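Local coordinates for GCN5-related N-acetyltransferase (Exiguobacterium sibiricum 255-15, PDB 3GY9), which probably acts as an acyltransferase of the GCN5-related (GNAT) family and binds coenzyme A, at residues 15-20 against 61-65; 31-35 against 80-84; 66-70 against 104-109. All blocks are in the same frame, centred on the assembly; numbering follows the deposited sequence.

Interaction 1 of 3, residues 15-20 against 61-65; sequences YNWLPL and VLACG. With SO4 (sulfate ion), chain C.
The entry into the first helix of the GNAT fold packs on one face of the central sheet here, Tyr15, Trp17 and Leu20 closing over Val61 and Cys64 of strand 61-69. Val61 stands at the centre and divides its two methyls between the partners. With CG1 anti to the backbone N (chi1 172°), that methyl meets Leu20 CD2 at 3.8 Å, the two side chains crossing at about a right angle, while CG2 turns to Tyr15 and comes 4.1 Å from its CB. Leu20 CD2 also lies 3.6 Å from Cys64 SG and sits in the plane of the Trp17 indole at its edge, a methyl shared by three side chains. Cys64 CB likewise approaches that ring at its edge, 4.1 Å from Trp17 CZ3. Tyr15 CB rests on one indole face, offset toward the rim. Both polar ends find partners earlier in the chain: Tyr15 OH bonds to Glu7 OE2 and Trp17 NE1 to the carbonyl of Phe12. Between Val61 and Cys64, Leu62 and Ala63 both point away from the helix and both pair with Ala54, consistent with a beta bulge that brings Val61 and Cys64 onto the same face. At the other margin the contact turns polar. Asn16 OD1 accepts from Leu18 N at 3.0 Å, capping the turn into the helix with the donor above the carbonyl plane (42° out of it). Its ND2 donates to O4 of a sulfate, probably from the crystallisation liquor. A water links the segments here, donating to Asn16 O at 2.9 Å and to sulfate O3, and accepting from Val61 N at 3.0 Å.

Interaction 2 of 3, residues 31-35 against 80-84; sequences LVERM and RHVYV. With COA (coenzyme A), chain B; SO4 (sulfate ion), chain E; SO4 (sulfate ion), chain F; SO4 (sulfate ion), chain D.
His81 and Met35 form the tight part of this contact between helix 31-37 and strand 76-84, whose short segments run with axes 8.2 Å apart and directions 132° apart. CB of Met35, deposited as selenomethionine, sits over one face of the His81 ring, 3.6 Å from its centroid, a CH-pi contact. Leu31 packs beside it: its CD1 lies 3.3 Å from Val82 O, and CD2 reaches Tyr83 CD1 at 4.1 Å. Val32 CG2 adds a methyl against Tyr83, 3.9 Å from its CB, the side chains crossing at about a right angle.

Toward solvent the packing gives way to ions. Arg34, its chain bent at chi3 (-92°), brings NH1 to the edge of the His81 ring, and Arg34 and Arg80 gather round sulfates, probably from the crystallisation liquor. One sulfate is held at O3 by Arg80 NE (2.8 Å) and at O1 by His81 N (2.8 Å), while its O2 accepts from both arginines. A second bridges the two guanidinium groups, held mainly by Arg80 NH2, its bond from Arg34 NH1 being weak. These anions would probably offset the nearness of the two positive charges. Arg80 NH1 also pairs with Glu42.

Backbone pairing of Arg80 with Gly66 but Tyr83 with Cys64 leaves one more residue on strand 76-84 between these pairs, consistent with a beta bulge at His81, as in the equivalent GNAT strand. Val84 N donates to O9P of coenzyme A at 3.0 Å. Helix 31-37 thus lies over strands 61-69 and 76-84, with helix 18-26 beside it against Tyr83 and Val32.

Interaction 3 of 3, residues 66-70 against 104-109; sequences GYMKQ and EAFLTY
Tyr67 of strand 61-69 passes the Ala105 region of helix 93-105 with its CA 7.0 Å from that of Ala105. CG of Tyr67 stands between the backbone N and the carbonyl carbon (chi1 70°), which turns the ring over Ala105. Ala105 CB lies over the centre of one face, 3.8 Å from the centroid and 12° off the normal, a CH-pi contact. Tyr67 OH donates at 2.6 Å to Glu104 OE2, which accepts on its anti lone pair, with the carboxylate nearly perpendicular to the ring (83°). The other oxygen of Glu104 is paired with Arg8. A water donates to both Tyr67 OH and Glu104 O and also bonds to Thr108 OG1. Tyr67 CD2 comes to the edge of the Tyr109 ring, 4.0 Å from CE2, and Tyr109 OH lies 3.5 Å from Lys69 CB and bonds to the carbonyl of Gly48. A leucine at Tyr67, lacking the ring and hydroxyl, would probably leave the methyl of Ala105 without its flat partner and the carboxylate of Glu104 and the water less firmly fixed. Helix 93-105 links the parallel neighbours 76-84 and 111-114, the beta-alpha-beta crossover of the GNAT core, and Tyr67 meets it from the strand next to 76-84.

Overall arrangement
Strand 61-69 serves interactions 1 and 3 with successive parts, their centres about 21 Å apart on opposite sides of the chain's centre. Interaction 2 lies on the strand paired with it, about 9 Å from interaction 1 and 16 Å from interaction 3, centre to centre. Probable backbone bonds tie the two strands, Cys64 N to Tyr83 O at 3.0 Å toward interaction 1 and Arg80 N to Gly66 O at 2.9 Å toward interaction 3. Interaction 2 contains part of the coenzyme A pocket, to which Ser90, Gly92, Gly94 and Thr95 also contribute hydrogen bonds. Interaction 1 borders it: the side chain of Ala63 is about 7 Å from the bound coenzyme A. Interaction 3 lies away from it.

Interaction 1 of 3, residues 15-20 against 61-65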
loop_
_atom_site.group_PDB
_atom_site.type_symbol
_atom_site.label_atom_id
_atom_site.label_comp_id
_atom_site.label_asym_id
_atom_site.label_seq_id
_atom_site.Cartn_x
_atom_site.Cartn_y
_atom_site.Cartn_z
ATOM N N TYR A 15 -10.520 12.253 -7.306
ATOM C CA TYR A 15 -10.740 12.043 -5.863
ATOM C C TYR A 15 -10.377 13.286 -5.116
ATOM O O TYR A 15 -9.472 14.030 -5.532
ATOM C CB TYR A 15 -9.850 10.925 -5.322
ATOM C CG TYR A 15 -10.017 9.609 -6.019
ATOM C CD1 TYR A 15 -11.007 8.707 -5.631
ATOM C CD2 TYR A 15 -9.205 9.276 -7.103
ATOM C CE1 TYR A 15 -11.160 7.482 -6.294
ATOM C CE2 TYR A 15 -9.354 8.070 -7.763
ATOM C CZ TYR A 15 -10.321 7.189 -7.358
ATOM O OH TYR A 15 -10.442 6.011 -8.042
ATOM N N ASN A 16 -11.035 13.518 -3.982
ATOM C CA ASN A 16 -10.580 14.576 -3.081
ATOM C C ASN A 16 -9.527 14.024 -2.149
ATOM O O ASN A 16 -9.849 13.315 -1.192
ATOM C CB ASN A 16 -11.736 15.148 -2.276
ATOM C CG ASN A 16 -11.314 16.325 -1.392
ATOM O OD1 ASN A 16 -10.147 16.748 -1.448
ATOM N ND2 ASN A 16 -12.249 16.869 -0.594
ATOM N N TRP A 17 -8.275 14.364 -2.422
ATOM C CA TRP A 17 -7.143 13.887 -1.629
ATOM C C TRP A 17 -6.793 14.781 -0.454
ATOM O O TRP A 17 -5.909 14.439 0.338
ATOM C CB TRP A 17 -5.882 13.805 -2.500
ATOM C CG TRP A 17 -5.971 12.819 -3.599
ATOM C CD1 TRP A 17 -6.226 13.082 -4.908
ATOM C CD2 TRP A 17 -5.809 11.401 -3.490
ATOM N NE1 TRP A 17 -6.227 11.909 -5.627
ATOM C CE2 TRP A 17 -5.983 10.861 -4.778
ATOM C CE3 TRP A 17 -5.540 10.535 -2.431
ATOM C CZ2 TRP A 17 -5.876 9.493 -5.033
ATOM C CZ3 TRP A 17 -5.438 9.167 -2.692
ATOM C CH2 TRP A 17 -5.612 8.670 -3.977
ATOM N N LEU A 18 -7.418 15.948 -0.353
ATOM C CA LEU A 18 -7.011 16.918 0.672
ATOM C C LEU A 18 -7.078 16.371 2.100
ATOM O O LEU A 18 -6.163 16.621 2.885
ATOM C CB LEU A 18 -7.754 18.234 0.548
ATOM C CG LEU A 18 -7.247 19.083 -0.597
ATOM C CD1 LEU A 18 -8.058 20.358 -0.650
ATOM C CD2 LEU A 18 -5.740 19.396 -0.463
ATOM N N PRO A 19 -8.174 15.684 2.466
ATOM C CA PRO A 19 -8.173 15.141 3.837
ATOM C C PRO A 19 -7.010 14.202 4.147
ATOM O O PRO A 19 -6.368 14.330 5.194
ATOM C CB PRO A 19 -9.512 14.417 3.925
ATOM C CG PRO A 19 -10.378 15.096 2.912
ATOM C CD PRO A 19 -9.477 15.497 1.792
ATOM N N LEU A 20 -6.712 13.305 3.219
ATOM C CA LEU A 20 -5.599 12.358 3.375
ATOM C C LEU A 20 -4.252 13.093 3.451
ATOM O O LEU A 20 -3.383 12.762 4.270
ATOM C CB LEU A 20 -5.607 11.343 2.220
ATOM C CG LEU A 20 -5.216 9.908 2.548
ATOM C CD1 LEU A 20 -6.143 9.283 3.546
ATOM C CD2 LEU A 20 -5.188 9.108 1.262
ATOM N N VAL A 61 -12.455 9.204 0.512
ATOM C CA VAL A 61 -11.218 8.417 0.535
ATOM C C VAL A 61 -10.803 8.210 1.990
ATOM O O VAL A 61 -10.571 9.189 2.725
ATOM C CB VAL A 61 -10.059 9.146 -0.191
ATOM C CG1 VAL A 61 -8.735 8.404 0.026
ATOM C CG2 VAL A 61 -10.362 9.288 -1.652
ATOM N N LEU A 62 -10.713 6.947 2.416
ATOM C CA LEU A 62 -10.291 6.650 3.790
ATOM C C LEU A 62 -8.853 6.112 3.895
ATOM O O LEU A 62 -8.288 6.091 4.993
ATOM C CB LEU A 62 -11.233 5.638 4.430
ATOM C CG LEU A 62 -12.721 5.994 4.518
ATOM C CD1 LEU A 62 -13.472 4.891 5.180
ATOM C CD2 LEU A 62 -12.939 7.307 5.241
ATOM N N ALA A 63 -8.290 5.682 2.763
ATOM C CA ALA A 63 -6.961 5.078 2.734
ATOM C C ALA A 63 -6.463 4.977 1.315
ATOM O O ALA A 63 -7.240 5.013 0.359
ATOM C CB ALA A 63 -6.997 3.697 3.330
ATOM N N CYS A 64 -5.146 4.851 1.199
ATOM C CA CYS A 64 -4.541 4.537 -0.077
ATOM C C CYS A 64 -3.415 3.540 0.134
ATOM O O CYS A 64 -2.931 3.390 1.250
ATOM C CB CYS A 64 -4.001 5.819 -0.746
ATOM S SG CYS A 64 -2.732 6.696 0.171
ATOM N N GLY A 65 -2.996 2.906 -0.964
ATOM C CA GLY A 65 -1.835 2.011 -0.917
ATOM C C GLY A 65 -1.724 1.227 -2.199
ATOM O O GLY A 65 -2.720 0.902 -2.823
HETATM S S SO4 C . -15.184 14.457 -0.191
HETATM O O1 SO4 C . -16.329 14.643 0.691
HETATM O O2 SO4 C . -15.456 13.361 -1.109
HETATM O O3 SO4 C . -14.014 14.132 0.614
HETATM O O4 SO4 C . -14.931 15.672 -0.958
HETATM O O HOH W 1 -12.203 12.211 0.118
#

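Interaction 2 of 3, residues 31-35 against 80-84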
loop_
_atom_site.group_PDB
_atom_site.type_symbol
_atom_site.label_atom_id
_atom_site.label_comp_id
_atom_site.label_asym_id
_atom_site.label_seq_id
_atom_site.Cartn_x
_atom_site.Cartn_y
_atom_site.Cartn_z
ATOM N N LEU A 31 4.383 10.358 2.962
ATOM C CA LEU A 31 4.147 9.344 1.922
ATOM C C LEU A 31 2.959 9.606 0.998
ATOM O O LEU A 31 3.007 9.187 -0.163
ATOM C CB LEU A 31 4.082 7.937 2.505
ATOM C CG LEU A 31 2.768 7.486 3.142
ATOM C CD1 LEU A 31 2.963 6.061 3.637
ATOM C CD2 LEU A 31 2.374 8.337 4.288
ATOM N N VAL A 32 1.901 10.269 1.470
ATOM C CA VAL A 32 0.774 10.583 0.591
ATOM C C VAL A 32 1.147 11.765 -0.311
ATOM O O VAL A 32 0.904 11.742 -1.527
ATOM C CB VAL A 32 -0.518 10.902 1.374
ATOM C CG1 VAL A 32 -1.659 11.224 0.420
ATOM C CG2 VAL A 32 -0.891 9.736 2.267
ATOM N N GLU A 33 1.769 12.778 0.283
ATOM C CA GLU A 33 2.257 13.917 -0.484
ATOM C C GLU A 33 3.223 13.477 -1.583
ATOM O O GLU A 33 3.124 13.943 -2.718
ATOM C CB GLU A 33 2.970 14.881 0.447
ATOM C CG GLU A 33 3.310 16.203 -0.171
ATOM C CD GLU A 33 3.506 17.268 0.890
ATOM O OE1 GLU A 33 4.387 17.071 1.752
ATOM O OE2 GLU A 33 2.758 18.276 0.884
ATOM N N ARG A 34 4.171 12.594 -1.256
ATOM C CA ARG A 34 5.149 12.128 -2.227
ATOM C C ARG A 34 4.456 11.409 -3.376
ATOM O O ARG A 34 4.750 11.654 -4.557
ATOM C CB ARG A 34 6.161 11.192 -1.559
ATOM C CG ARG A 34 7.184 11.885 -0.699
ATOM C CD ARG A 34 8.412 10.987 -0.434
ATOM N NE ARG A 34 8.324 10.175 0.782
ATOM C CZ ARG A 34 7.769 8.961 0.896
ATOM N NH1 ARG A 34 7.188 8.342 -0.135
ATOM N NH2 ARG A 34 7.783 8.353 2.075
HETATM N N MSE A 35 3.524 10.530 -3.038
HETATM C CA MSE A 35 2.792 9.752 -4.033
HETATM C C MSE A 35 2.106 10.692 -5.023
HETATM O O MSE A 35 2.188 10.519 -6.242
HETATM C CB MSE A 35 1.746 8.865 -3.340
HETATM C CG MSE A 35 1.135 7.795 -4.224
HETATM SE SE MSE A 35 -0.512 8.357 -5.058
HETATM C CE MSE A 35 -1.661 8.100 -3.552
ATOM N N ARG A 80 3.893 0.360 -1.507
ATOM C CA ARG A 80 4.173 1.772 -1.307
ATOM C C ARG A 80 2.974 2.566 -0.899
ATOM O O ARG A 80 1.856 2.303 -1.321
ATOM C CB ARG A 80 4.687 2.382 -2.604
ATOM C CG ARG A 80 5.906 1.649 -3.159
ATOM C CD ARG A 80 6.740 2.543 -4.064
ATOM N NE ARG A 80 7.366 3.634 -3.333
ATOM C CZ ARG A 80 7.947 4.690 -3.891
ATOM N NH1 ARG A 80 7.986 4.843 -5.203
ATOM N NH2 ARG A 80 8.446 5.633 -3.116
ATOM N N HIS A 81 3.250 3.597 -0.113
ATOM C CA HIS A 81 2.290 4.664 0.161
ATOM C C HIS A 81 1.043 4.207 0.881
ATOM O O HIS A 81 -0.041 4.724 0.644
ATOM C CB HIS A 81 1.906 5.417 -1.124
ATOM C CG HIS A 81 3.074 5.851 -1.956
ATOM N ND1 HIS A 81 4.092 6.642 -1.468
ATOM C CD2 HIS A 81 3.379 5.605 -3.254
ATOM C CE1 HIS A 81 4.959 6.882 -2.440
ATOM N NE2 HIS A 81 4.559 6.239 -3.525
ATOM N N VAL A 82 1.169 3.248 1.785
ATOM C CA VAL A 82 0.021 2.746 2.524
ATOM C C VAL A 82 -0.273 3.667 3.691
ATOM O O VAL A 82 0.579 3.898 4.537
ATOM C CB VAL A 82 0.305 1.333 3.076
ATOM C CG1 VAL A 82 -0.794 0.912 4.045
ATOM C CG2 VAL A 82 0.448 0.349 1.928
ATOM N N TYR A 83 -1.486 4.198 3.720
ATOM C CA TYR A 83 -1.895 5.142 4.773
ATOM C C TYR A 83 -3.404 5.064 4.959
ATOM O O TYR A 83 -4.148 5.101 3.977
ATOM C CB TYR A 83 -1.513 6.578 4.389
ATOM C CG TYR A 83 -1.848 7.567 5.468
ATOM C CD1 TYR A 83 -1.018 7.736 6.569
ATOM C CD2 TYR A 83 -3.004 8.321 5.396
ATOM C CE1 TYR A 83 -1.334 8.641 7.575
ATOM C CE2 TYR A 83 -3.329 9.226 6.413
ATOM C CZ TYR A 83 -2.500 9.372 7.491
ATOM O OH TYR A 83 -2.802 10.266 8.503
ATOM N N VAL A 84 -3.846 4.950 6.211
ATOM C CA VAL A 84 -5.273 4.962 6.549
ATOM C C VAL A 84 -5.517 6.192 7.411
ATOM O O VAL A 84 -4.749 6.463 8.334
ATOM C CB VAL A 84 -5.668 3.709 7.361
ATOM C CG1 VAL A 84 -7.151 3.735 7.749
ATOM C CG2 VAL A 84 -5.359 2.466 6.551
HETATM N N1A COA B . -2.393 2.203 14.301
HETATM C C2A COA B . -1.427 1.295 13.911
HETATM N N3A COA B . -1.734 -0.043 13.762
HETATM C C4A COA B . -3.002 -0.464 13.999
HETATM C C5A COA B . -3.992 0.432 14.394
HETATM C C6A COA B . -3.680 1.779 14.545
HETATM N N6A COA B . -4.570 2.638 15.023
HETATM N N7A COA B . -5.137 -0.277 14.558
HETATM C C8A COA B . -4.896 -1.577 14.278
HETATM N N9A COA B . -3.571 -1.699 13.941
HETATM C C1B COA B . -2.846 -2.927 13.601
HETATM C C2B COA B . -3.150 -4.055 14.575
HETATM O O2B COA B . -1.990 -4.843 14.762
HETATM C C3B COA B . -4.218 -4.849 13.869
HETATM O O3B COA B . -4.248 -6.209 14.224
HETATM P P3B COA B . -5.503 -6.727 15.086
HETATM O O7A COA B . -5.363 -8.209 15.344
HETATM O O8A COA B . -5.514 -5.943 16.374
HETATM O O9A COA B . -6.792 -6.469 14.341
HETATM C C4B COA B . -3.803 -4.681 12.424
HETATM O O4B COA B . -3.275 -3.372 12.328
HETATM C C5B COA B . -4.950 -4.899 11.435
HETATM O O5B COA B . -5.999 -4.010 11.722
HETATM P P1A COA B . -6.716 -3.094 10.591
HETATM O O1A COA B . -6.960 -3.861 9.330
HETATM O O2A COA B . -7.930 -2.545 11.266
HETATM O O3A COA B . -5.603 -1.961 10.429
HETATM P P2A COA B . -5.793 -0.447 9.946
HETATM O O4A COA B . -6.980 -0.269 9.016
HETATM O O5A COA B . -5.714 0.452 11.125
HETATM O O6A COA B . -4.463 -0.297 9.062
HETATM C CBP COA B . -2.276 0.736 9.286
HETATM C CCP COA B . -3.168 -0.457 9.639
HETATM C CDP COA B . -2.049 0.755 7.777
HETATM C CEP COA B . -0.926 0.533 10.004
HETATM C CAP COA B . -2.959 2.046 9.726
HETATM O OAP COA B . -3.309 1.954 11.090
HETATM C C9P COA B . -2.047 3.224 9.527
HETATM O O9P COA B . -1.948 3.870 8.287
HETATM N N8P COA B . -1.352 3.580 10.602
HETATM C C7P COA B . -0.428 4.709 10.589
HETATM C C6P COA B . 0.792 4.439 11.472
HETATM C C5P COA B . 0.388 4.377 12.928
HETATM O O5P COA B . -0.804 4.219 13.244
HETATM N N4P COA B . 1.367 4.504 13.822
HETATM C C3P COA B . 1.178 4.176 15.219
HETATM C C2P COA B . 0.269 5.175 15.934
HETATM S S1P COA B . 0.798 6.903 15.817
HETATM S S SO4 E . 7.042 4.095 0.428
HETATM O O1 SO4 E . 5.723 4.262 1.045
HETATM O O2 SO4 E . 7.526 5.358 -0.118
HETATM O O3 SO4 E . 6.975 3.092 -0.623
HETATM O O4 SO4 E . 7.997 3.605 1.431
HETATM S S SO4 F . 8.776 9.024 -4.018
HETATM O O1 SO4 F . 8.540 8.671 -2.617
HETATM O O2 SO4 F . 7.483 9.329 -4.624
HETATM O O3 SO4 F . 9.493 7.918 -4.672
HETATM O O4 SO4 F . 9.598 10.223 -4.087
HETATM S S SO4 D . 7.070 9.357 5.317
HETATM O O1 SO4 D . 7.493 10.327 6.327
HETATM O O2 SO4 D . 5.653 9.038 5.466
HETATM O O3 SO4 D . 7.871 8.139 5.436
HETATM O O4 SO4 D . 7.296 9.956 4.006
#

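Interaction 3 of 3, residues 66-70 against 104-109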
loop_
_atom_site.group_PDB
_atom_site.type_symbol
_atom_site.label_atom_id
_atom_site.label_comp_id
_atom_site.label_asym_id
_atom_site.label_seq_id
_atom_site.Cartn_x
_atom_site.Cartn_y
_atom_site.Cartn_z
ATOM N N GLY A 66 -0.498 0.883 -2.566
ATOM C CA GLY A 66 -0.305 0.192 -3.813
ATOM C C GLY A 66 1.021 -0.487 -3.875
ATOM O O GLY A 66 1.640 -0.764 -2.856
ATOM N N TYR A 67 1.446 -0.773 -5.097
ATOM C CA TYR A 67 2.708 -1.471 -5.319
ATOM C C TYR A 67 3.287 -1.113 -6.675
ATOM O O TYR A 67 2.585 -0.658 -7.584
ATOM C CB TYR A 67 2.505 -2.996 -5.220
ATOM C CG TYR A 67 1.717 -3.559 -6.365
ATOM C CD1 TYR A 67 0.320 -3.630 -6.316
ATOM C CD2 TYR A 67 2.353 -4.014 -7.515
ATOM C CE1 TYR A 67 -0.413 -4.137 -7.390
ATOM C CE2 TYR A 67 1.623 -4.509 -8.602
ATOM C CZ TYR A 67 0.234 -4.568 -8.526
ATOM O OH TYR A 67 -0.466 -5.065 -9.623
HETATM N N MSE A 68 4.592 -1.305 -6.788
HETATM C CA MSE A 68 5.297 -1.154 -8.041
HETATM C C MSE A 68 6.618 -1.916 -7.962
HETATM O O MSE A 68 6.918 -2.558 -6.966
HETATM C CB MSE A 68 5.510 0.330 -8.367
HETATM C CG MSE A 68 6.379 1.076 -7.381
HETATM SE SE MSE A 68 6.718 2.924 -7.892
HETATM C CE MSE A 68 8.041 2.567 -9.233
ATOM N N LYS A 69 7.399 -1.871 -9.033
ATOM C CA LYS A 69 8.649 -2.580 -9.051
ATOM C C LYS A 69 9.622 -2.006 -8.029
ATOM O O LYS A 69 9.752 -0.791 -7.905
ATOM C CB LYS A 69 9.253 -2.506 -10.456
ATOM C CG LYS A 69 10.462 -3.393 -10.614
ATOM C CD LYS A 69 11.097 -3.269 -11.992
ATOM C CE LYS A 69 12.447 -3.980 -12.038
ATOM N NZ LYS A 69 13.411 -3.430 -11.023
ATOM N N GLN A 70 10.319 -2.888 -7.308
ATOM C CA GLN A 70 11.414 -2.479 -6.426
ATOM C C GLN A 70 12.639 -2.257 -7.271
ATOM O O GLN A 70 13.077 -3.148 -7.966
ATOM C CB GLN A 70 11.692 -3.544 -5.372
ATOM C CG GLN A 70 12.968 -3.311 -4.545
ATOM C CD GLN A 70 12.906 -2.061 -3.706
ATOM O OE1 GLN A 70 11.940 -1.810 -3.003
ATOM N NE2 GLN A 70 13.957 -1.256 -3.775
ATOM N N GLU A 104 -2.711 -9.405 -5.807
ATOM C CA GLU A 104 -2.458 -8.963 -7.166
ATOM C C GLU A 104 -0.962 -8.895 -7.466
ATOM O O GLU A 104 -0.532 -9.327 -8.529
ATOM C CB GLU A 104 -3.100 -7.608 -7.432
ATOM C CG GLU A 104 -2.936 -7.131 -8.861
ATOM C CD GLU A 104 -3.689 -5.866 -9.144
ATOM O OE1 GLU A 104 -4.933 -5.875 -8.992
ATOM O OE2 GLU A 104 -3.039 -4.867 -9.520
ATOM N N ALA A 105 -0.170 -8.342 -6.552
ATOM C CA ALA A 105 1.229 -8.124 -6.820
ATOM C C ALA A 105 1.982 -9.421 -7.004
ATOM O O ALA A 105 2.949 -9.480 -7.764
ATOM C CB ALA A 105 1.860 -7.298 -5.703
ATOM N N PHE A 106 1.554 -10.460 -6.301
ATOM C CA PHE A 106 2.202 -11.771 -6.440
ATOM C C PHE A 106 1.928 -12.452 -7.790
ATOM O O PHE A 106 2.487 -13.503 -8.070
ATOM C CB PHE A 106 1.850 -12.703 -5.260
ATOM C CG PHE A 106 2.709 -12.485 -4.034
ATOM C CD1 PHE A 106 4.104 -12.497 -4.119
ATOM C CD2 PHE A 106 2.137 -12.271 -2.786
ATOM C CE1 PHE A 106 4.893 -12.315 -2.997
ATOM C CE2 PHE A 106 2.938 -12.095 -1.660
ATOM C CZ PHE A 106 4.307 -12.096 -1.771
ATOM N N LEU A 107 1.086 -11.858 -8.635
ATOM C CA LEU A 107 0.950 -12.331 -10.014
ATOM C C LEU A 107 2.138 -11.904 -10.861
ATOM O O LEU A 107 2.402 -12.516 -11.893
ATOM C CB LEU A 107 -0.331 -11.800 -10.664
ATOM C CG LEU A 107 -1.631 -12.282 -10.044
ATOM C CD1 LEU A 107 -2.800 -11.477 -10.607
ATOM C CD2 LEU A 107 -1.846 -13.776 -10.264
ATOM N N THR A 108 2.837 -10.864 -10.413
ATOM C CA THR A 108 3.970 -10.286 -11.138
ATOM C C THR A 108 5.312 -10.536 -10.459
ATOM O O THR A 108 6.293 -10.750 -11.160
ATOM C CB THR A 108 3.766 -8.774 -11.322
ATOM O OG1 THR A 108 2.583 -8.566 -12.087
ATOM C CG2 THR A 108 4.910 -8.154 -12.070
ATOM N N TYR A 109 5.339 -10.551 -9.120
ATOM C CA TYR A 109 6.573 -10.564 -8.328
ATOM C C TYR A 109 6.661 -11.821 -7.467
ATOM O O TYR A 109 5.649 -12.368 -7.039
ATOM C CB TYR A 109 6.687 -9.307 -7.446
ATOM C CG TYR A 109 6.623 -8.030 -8.268
ATOM C CD1 TYR A 109 7.701 -7.626 -9.042
ATOM C CD2 TYR A 109 5.489 -7.243 -8.269
ATOM C CE1 TYR A 109 7.655 -6.450 -9.793
ATOM C CE2 TYR A 109 5.410 -6.072 -9.035
ATOM C CZ TYR A 109 6.500 -5.695 -9.806
ATOM O OH TYR A 109 6.438 -4.563 -10.595
HETATM O O HOH W 2 0.403 -7.820 -10.619
#